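Local coordinates for protein SmhA (Serratia marcescens, PDB 7A27) that is one component of Smh, a tripartite alpha-pore-forming toxin, and probably takes part in assembling a membrane pore with its partner proteins, at residues I21-L34 / N351-P363. Sequence-based numbering, arbitrary orientation.
Sequences ISSQALLNQSYSNL and NAKANYAGNNILP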
ATOM      1  N   ILE A  21      -4.079   1.621  -5.457  1.00 69.88           N
ATOM      2  CA  ILE A  21      -2.747   1.963  -4.873  1.00 66.79           C
ATOM      3  C   ILE A  21      -2.913   2.046  -3.361  1.00 68.31           C
ATOM      4  O   ILE A  21      -2.145   1.364  -2.658  1.00 67.69           O
ATOM      5  CB  ILE A  21      -2.149   3.257  -5.448  1.00 65.91           C
ATOM      6  CG1 ILE A  21      -1.766   3.070  -6.920  1.00 66.57           C
ATOM      7  CG2 ILE A  21      -0.950   3.695  -4.610  1.00 65.20           C
ATOM      8  CD1 ILE A  21      -1.402   4.351  -7.650  1.00 66.83           C
ATOM      9  N   SER A  22      -3.866   2.859  -2.884  1.00 70.07           N
ATOM     10  CA  SER A  22      -4.161   3.029  -1.436  1.00 70.33           C
ATOM     11  C   SER A  22      -4.209   1.627  -0.787  1.00 70.25           C
ATOM     12  O   SER A  22      -3.534   1.416   0.235  1.00 70.23           O
ATOM     13  CB  SER A  22      -5.459   3.803  -1.221  1.00 70.48           C
ATOM     14  OG  SER A  22      -5.389   5.134  -1.715  1.00 68.04           O
ATOM     15  N   SER A  23      -4.957   0.696  -1.377  1.00 68.38           N
ATOM     16  CA  SER A  23      -5.188  -0.668  -0.851  1.00 69.16           C
ATOM     17  C   SER A  23      -3.878  -1.340  -0.418  1.00 68.94           C
ATOM     18  O   SER A  23      -3.847  -1.922   0.669  1.00 71.26           O
ATOM     19  CB  SER A  23      -5.900  -1.513  -1.859  1.00 68.78           C
ATOM     20  OG  SER A  23      -5.944  -2.861  -1.428  1.00 68.91           O
ATOM     21  N   GLN A  24      -2.836  -1.289  -1.238  1.00 67.62           N
ATOM     22  CA  GLN A  24      -1.562  -1.992  -0.951  1.00 66.80           C
ATOM     23  C   GLN A  24      -0.665  -1.088  -0.115  1.00 66.47           C
ATOM     24  O   GLN A  24      -0.111  -1.586   0.857  1.00 71.17           O
ATOM     25  CB  GLN A  24      -0.899  -2.451  -2.254  1.00 67.27           C
ATOM     26  CG  GLN A  24      -1.777  -3.339  -3.132  1.00 67.40           C
ATOM     27  CD  GLN A  24      -2.158  -4.682  -2.551  1.00 69.83           C
ATOM     28  OE1 GLN A  24      -1.693  -5.111  -1.493  1.00 72.52           O
ATOM     29  NE2 GLN A  24      -3.023  -5.384  -3.260  1.00 72.51           N
ATOM     30  N   ALA A  25      -0.529   0.187  -0.459  1.00 65.55           N
ATOM     31  CA  ALA A  25       0.331   1.154   0.267  1.00 66.11           C
ATOM     32  C   ALA A  25      -0.111   1.249   1.723  1.00 66.33           C
ATOM     33  O   ALA A  25       0.773   1.244   2.572  1.00 69.45           O
ATOM     34  CB  ALA A  25       0.317   2.522  -0.381  1.00 67.11           C
ATOM     35  N   LEU A  26      -1.413   1.348   2.012  1.00 65.21           N
ATOM     36  CA  LEU A  26      -1.927   1.436   3.403  1.00 64.93           C
ATOM     37  C   LEU A  26      -1.551   0.162   4.151  1.00 65.39           C
ATOM     38  O   LEU A  26      -1.095   0.261   5.286  1.00 66.92           O
ATOM     39  CB  LEU A  26      -3.446   1.613   3.412  1.00 64.36           C
ATOM     40  CG  LEU A  26      -3.964   2.979   2.998  1.00 64.05           C
ATOM     41  CD1 LEU A  26      -5.466   2.932   2.790  1.00 64.93           C
ATOM     42  CD2 LEU A  26      -3.610   4.036   4.012  1.00 64.76           C
ATOM     43  N   LEU A  27      -1.791  -0.993   3.549  1.00 65.89           N
ATOM     44  CA  LEU A  27      -1.454  -2.295   4.163  1.00 66.72           C
ATOM     45  C   LEU A  27       0.066  -2.338   4.387  1.00 68.78           C
ATOM     46  O   LEU A  27       0.484  -2.713   5.477  1.00 70.96           O
ATOM     47  CB  LEU A  27      -1.950  -3.442   3.277  1.00 63.98           C
ATOM     48  CG  LEU A  27      -1.713  -4.835   3.840  1.00 63.06           C
ATOM     49  CD1 LEU A  27      -2.298  -4.971   5.216  1.00 63.79           C
ATOM     50  CD2 LEU A  27      -2.317  -5.896   2.957  1.00 63.07           C
ATOM     51  N   ASN A  28       0.869  -1.897   3.424  1.00 69.51           N
ATOM     52  CA  ASN A  28       2.350  -1.952   3.517  1.00 70.96           C
ATOM     53  C   ASN A  28       2.809  -1.000   4.629  1.00 70.20           C
ATOM     54  O   ASN A  28       3.886  -1.219   5.201  1.00 72.21           O
ATOM     55  CB  ASN A  28       3.021  -1.627   2.182  1.00 72.96           C
ATOM     56  CG  ASN A  28       4.389  -2.271   2.044  1.00 75.07           C
ATOM     57  OD1 ASN A  28       4.698  -3.251   2.727  1.00 72.83           O
ATOM     58  ND2 ASN A  28       5.206  -1.739   1.146  1.00 78.51           N
ATOM     59  N   GLN A  29       2.017   0.022   4.924  1.00 67.75           N
ATOM     60  CA  GLN A  29       2.279   0.995   6.017  1.00 68.50           C
ATOM     61  C   GLN A  29       2.203   0.200   7.330  1.00 70.12           C
ATOM     62  O   GLN A  29       3.111   0.374   8.180  1.00 70.63           O
ATOM     63  CB  GLN A  29       1.259   2.138   5.895  1.00 67.68           C
ATOM     64  CG  GLN A  29       1.537   3.370   6.725  1.00 68.55           C
ATOM     65  CD  GLN A  29       0.543   4.487   6.463  1.00 69.91           C
ATOM     66  OE1 GLN A  29      -0.505   4.297   5.864  1.00 69.19           O
ATOM     67  NE2 GLN A  29       0.859   5.690   6.922  1.00 70.67           N
ATOM     68  N   SER A  30       1.185  -0.672   7.458  1.00 68.42           N
ATOM     69  CA  SER A  30       0.918  -1.508   8.656  1.00 67.08           C
ATOM     70  C   SER A  30       1.994  -2.592   8.767  1.00 65.14           C
ATOM     71  O   SER A  30       2.430  -2.853   9.883  1.00 65.73           O
ATOM     72  CB  SER A  30      -0.478  -2.105   8.646  1.00 66.63           C
ATOM     73  OG  SER A  30      -1.488  -1.104   8.620  1.00 65.42           O
ATOM     74  N   TYR A  31       2.431  -3.183   7.658  1.00 63.14           N
ATOM     75  CA  TYR A  31       3.503  -4.216   7.652  1.00 63.91           C
ATOM     76  C   TYR A  31       4.841  -3.570   8.005  1.00 65.29           C
ATOM     77  O   TYR A  31       5.664  -4.257   8.596  1.00 66.74           O
ATOM     78  CB  TYR A  31       3.560  -4.990   6.336  1.00 63.12           C
ATOM     79  CG  TYR A  31       2.406  -5.927   6.090  1.00 62.96           C
ATOM     80  CD1 TYR A  31       1.834  -6.655   7.122  1.00 64.11           C
ATOM     81  CD2 TYR A  31       1.951  -6.177   4.810  1.00 61.79           C
ATOM     82  CE1 TYR A  31       0.782  -7.528   6.896  1.00 63.17           C
ATOM     83  CE2 TYR A  31       0.911  -7.054   4.561  1.00 60.80           C
ATOM     84  CZ  TYR A  31       0.325  -7.722   5.610  1.00 61.33           C
ATOM     85  OH  TYR A  31      -0.686  -8.585   5.383  1.00 62.83           O
ATOM     86  N   SER A  32       5.046  -2.298   7.674  1.00 67.12           N
ATOM     87  CA  SER A  32       6.255  -1.545   8.101  1.00 69.78           C
ATOM     88  C   SER A  32       6.197  -1.362   9.616  1.00 71.80           C
ATOM     89  O   SER A  32       7.224  -1.595  10.265  1.00 73.60           O
ATOM     90  CB  SER A  32       6.378  -0.218   7.422  1.00 70.08           C
ATOM     91  OG  SER A  32       6.442  -0.409   6.029  1.00 72.05           O
ATOM     92  N   ASN A  33       5.035  -0.970  10.149  1.00 71.28           N
ATOM     93  CA  ASN A  33       4.860  -0.746  11.602  1.00 73.50           C
ATOM     94  C   ASN A  33       5.087  -2.065  12.347  1.00 73.81           C
ATOM     95  O   ASN A  33       5.625  -2.020  13.470  1.00 74.03           O
ATOM     96  CB  ASN A  33       3.490  -0.163  11.931  1.00 74.61           C
ATOM     97  CG  ASN A  33       3.399   1.320  11.657  1.00 75.94           C
ATOM     98  OD1 ASN A  33       4.327   2.084  11.965  1.00 76.81           O
ATOM     99  ND2 ASN A  33       2.261   1.735  11.110  1.00 76.94           N
ATOM    100  N   LEU A  34       4.701  -3.190  11.746  1.00 71.44           N
ATOM    101  CA  LEU A  34       4.850  -4.517  12.384  1.00 71.00           C
ATOM    102  C   LEU A  34       6.347  -4.836  12.490  1.00 70.80           C
ATOM    103  O   LEU A  34       6.769  -5.265  13.554  1.00 71.26           O
ATOM    104  CB  LEU A  34       4.097  -5.571  11.571  1.00 70.44           C
ATOM    105  CG  LEU A  34       4.114  -6.980  12.153  1.00 71.42           C
ATOM    106  CD1 LEU A  34       3.323  -7.066  13.449  1.00 74.00           C
ATOM    107  CD2 LEU A  34       3.564  -7.966  11.156  1.00 70.69           C
ATOM    108  N   ASN A 351     -10.146  11.291   1.552  1.00 75.49           N
ATOM    109  CA  ASN A 351     -10.289  10.130   2.478  1.00 76.41           C
ATOM    110  C   ASN A 351      -8.986   9.313   2.486  1.00 74.31           C
ATOM    111  O   ASN A 351      -8.606   8.828   3.558  1.00 72.53           O
ATOM    112  CB  ASN A 351     -11.524   9.269   2.170  1.00 76.87           C
ATOM    113  CG  ASN A 351     -11.780   8.204   3.230  1.00 78.02           C
ATOM    114  OD1 ASN A 351     -11.727   8.478   4.429  1.00 80.19           O
ATOM    115  ND2 ASN A 351     -12.065   6.980   2.817  1.00 76.76           N
ATOM    116  N   ALA A 352      -8.334   9.149   1.338  1.00 74.11           N
ATOM    117  CA  ALA A 352      -7.070   8.384   1.218  1.00 74.46           C
ATOM    118  C   ALA A 352      -5.978   9.091   2.024  1.00 74.91           C
ATOM    119  O   ALA A 352      -5.229   8.390   2.739  1.00 76.47           O
ATOM    120  CB  ALA A 352      -6.668   8.216  -0.221  1.00 74.20           C
ATOM    121  N   LYS A 353      -5.921  10.426   1.945  1.00 74.81           N
ATOM    122  CA  LYS A 353      -4.910  11.247   2.669  1.00 75.34           C
ATOM    123  C   LYS A 353      -5.164  11.154   4.176  1.00 76.15           C
ATOM    124  O   LYS A 353      -4.174  11.101   4.933  1.00 77.88           O
ATOM    125  CB  LYS A 353      -4.920  12.706   2.204  1.00 77.05           C
ATOM    126  CG  LYS A 353      -4.361  12.932   0.810  1.00 76.23           C
ATOM    127  CD  LYS A 353      -4.520  14.334   0.290  1.00 76.89           C
ATOM    128  CE  LYS A 353      -3.714  15.331   1.084  1.00 78.76           C
ATOM    129  NZ  LYS A 353      -3.812  16.677   0.464  1.00 80.77           N
ATOM    130  N   ALA A 354      -6.433  11.182   4.596  1.00 76.39           N
ATOM    131  CA  ALA A 354      -6.848  11.051   6.011  1.00 77.39           C
ATOM    132  C   ALA A 354      -6.427   9.664   6.510  1.00 76.22           C
ATOM    133  O   ALA A 354      -5.944   9.570   7.643  1.00 77.30           O
ATOM    134  CB  ALA A 354      -8.329  11.275   6.168  1.00 78.04           C
ATOM    135  N   ASN A 355      -6.578   8.642   5.673  1.00 74.01           N
ATOM    136  CA  ASN A 355      -6.206   7.244   6.003  1.00 72.80           C
ATOM    137  C   ASN A 355      -4.683   7.134   6.141  1.00 72.21           C
ATOM    138  O   ASN A 355      -4.235   6.541   7.129  1.00 70.22           O
ATOM    139  CB  ASN A 355      -6.771   6.245   4.989  1.00 72.37           C
ATOM    140  CG  ASN A 355      -8.192   5.799   5.287  1.00 73.61           C
ATOM    141  OD1 ASN A 355      -8.614   5.768   6.437  1.00 74.76           O
ATOM    142  ND2 ASN A 355      -8.910   5.387   4.255  1.00 73.33           N
ATOM    143  N   TYR A 356      -3.904   7.686   5.205  1.00 71.68           N
ATOM    144  CA  TYR A 356      -2.417   7.635   5.276  1.00 69.83           C
ATOM    145  C   TYR A 356      -1.954   8.339   6.547  1.00 72.28           C
ATOM    146  O   TYR A 356      -0.912   7.936   7.080  1.00 75.95           O
ATOM    147  CB  TYR A 356      -1.750   8.277   4.059  1.00 68.06           C
ATOM    148  CG  TYR A 356      -1.730   7.447   2.796  1.00 66.00           C
ATOM    149  CD1 TYR A 356      -0.968   6.294   2.715  1.00 64.44           C
ATOM    150  CD2 TYR A 356      -2.400   7.852   1.660  1.00 65.19           C
ATOM    151  CE1 TYR A 356      -0.920   5.533   1.555  1.00 63.18           C
ATOM    152  CE2 TYR A 356      -2.375   7.100   0.510  1.00 64.44           C
ATOM    153  CZ  TYR A 356      -1.625   5.943   0.439  1.00 63.09           C
ATOM    154  OH  TYR A 356      -1.616   5.248  -0.738  1.00 60.07           O
ATOM    155  N   ALA A 357      -2.684   9.357   7.010  1.00 73.39           N
ATOM    156  CA  ALA A 357      -2.345  10.099   8.247  1.00 75.96           C
ATOM    157  C   ALA A 357      -2.658   9.217   9.456  1.00 77.58           C
ATOM    158  O   ALA A 357      -1.750   9.024  10.280  1.00 81.23           O
ATOM    159  CB  ALA A 357      -3.081  11.414   8.320  1.00 75.93           C
ATOM    160  N   GLY A 358      -3.883   8.682   9.528  1.00 77.68           N
ATOM    161  CA  GLY A 358      -4.409   7.897  10.665  1.00 78.69           C
ATOM    162  C   GLY A 358      -3.723   6.556  10.815  1.00 78.53           C
ATOM    163  O   GLY A 358      -3.409   6.168  11.966  1.00 79.28           O
ATOM    164  N   ASN A 359      -3.449   5.899   9.687  1.00 78.23           N
ATOM    165  CA  ASN A 359      -2.845   4.544   9.627  1.00 77.80           C
ATOM    166  C   ASN A 359      -1.329   4.603   9.849  1.00 76.90           C
ATOM    167  O   ASN A 359      -0.687   3.554   9.609  1.00 76.81           O
ATOM    168  CB  ASN A 359      -3.161   3.857   8.296  1.00 76.97           C
ATOM    169  CG  ASN A 359      -2.881   2.368   8.305  1.00 77.44           C
ATOM    170  OD1 ASN A 359      -3.115   1.693   9.308  1.00 79.30           O
ATOM    171  ND2 ASN A 359      -2.380   1.852   7.195  1.00 77.80           N
ATOM    172  N   ASN A 360      -0.780   5.734  10.322  1.00 76.35           N
ATOM    173  CA  ASN A 360       0.676   5.878  10.581  1.00 75.78           C
ATOM    174  C   ASN A 360       1.044   5.134  11.866  1.00 75.62           C
ATOM    175  O   ASN A 360       2.233   4.840  12.046  1.00 74.27           O
ATOM    176  CB  ASN A 360       1.152   7.325  10.697  1.00 76.60           C
ATOM    177  CG  ASN A 360       2.668   7.403  10.740  1.00 78.35           C
ATOM    178  OD1 ASN A 360       3.362   6.847   9.881  1.00 80.53           O
ATOM    179  ND2 ASN A 360       3.211   8.073  11.735  1.00 77.86           N
ATOM    180  N   ILE A 361       0.063   4.862  12.724  1.00 77.17           N
ATOM    181  CA  ILE A 361       0.265   4.161  14.026  1.00 79.33           C
ATOM    182  C   ILE A 361      -0.489   2.823  13.987  1.00 77.58           C
ATOM    183  O   ILE A 361      -1.597   2.785  13.437  1.00 77.75           O
ATOM    184  CB  ILE A 361      -0.137   5.061  15.219  1.00 83.02           C
ATOM    185  CG1 ILE A 361       0.167   4.384  16.562  1.00 87.31           C
ATOM    186  CG2 ILE A 361      -1.590   5.495  15.118  1.00 83.09           C
ATOM    187  CD1 ILE A 361       1.630   3.972  16.779  1.00 87.69           C
ATOM    188  N   LEU A 362       0.123   1.758  14.521  1.00 75.83           N
ATOM    189  CA  LEU A 362      -0.429   0.375  14.598  1.00 74.05           C
ATOM    190  C   LEU A 362      -0.691   0.072  16.068  1.00 75.82           C
ATOM    191  O   LEU A 362       0.142  -0.524  16.748  1.00 76.00           O
ATOM    192  CB  LEU A 362       0.590  -0.602  14.003  1.00 72.31           C
ATOM    193  CG  LEU A 362       0.122  -2.040  13.796  1.00 70.91           C
ATOM    194  CD1 LEU A 362      -0.962  -2.089  12.726  1.00 69.49           C
ATOM    195  CD2 LEU A 362       1.298  -2.944  13.408  1.00 70.22           C
ATOM    196  N   PRO A 363      -1.870   0.478  16.598  1.00 77.76           N
ATOM    197  CA  PRO A 363      -2.155   0.357  18.032  1.00 79.44           C
ATOM    198  C   PRO A 363      -2.149  -1.060  18.617  1.00 80.48           C
ATOM    199  O   PRO A 363      -2.396  -1.960  17.895  1.00 78.50           O
ATOM    200  CB  PRO A 363      -3.569   0.950  18.138  1.00 80.03           C
ATOM    201  CG  PRO A 363      -4.151   0.853  16.747  1.00 77.98           C
ATOM    202  CD  PRO A 363      -2.971   1.106  15.843  1.00 76.96           C
TER
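In the helical bundle of this soluble toxin component, Tyr356 of helix 325-358 fits as a knob into a hole formed by Ser22, Ala25, Leu26 and Gln29 of helix 14-37. Leu26 CD2 lies over one face of the ring, a CH-pi contact at 4.1 Å from the centroid. Ala25 CB sits at the ring edge, 3.8 Å from Tyr356 CE1. The phenol oxygen is hydrogen-bonded to Tyr80 OH of helix 48-96, which is also hydrogen-bonded to Ser22 OG.

The two helix segments run nearly parallel, 8° apart, and helix 325-358 ends here in a type I beta turn from Gly358 to Ile361. Gln29 meets this C-terminal end. With CG anti to the backbone N (chi1 -167°) and the chain extended beyond it, NE2 donates to Tyr356 O at 2.9 Å, in the carbonyl plane on a lone pair. Asn359 ND2 lies 2.8 Å from Leu26 O and gives weak hydrogen bonds to Gln29 OE1 and Ser30 OG. Asn359 has been seen to bind calcium in a structure of this protein; none is bound to this chain in the model. Asn33 ND2 makes a weak hydrogen bond of 3.2 Å to Asn360 O. Beyond the turn, Leu362 CB packs against Asn33 CB at 3.6 Å, and Leu362 CD2 touches Leu34 CB at 4.3 Å.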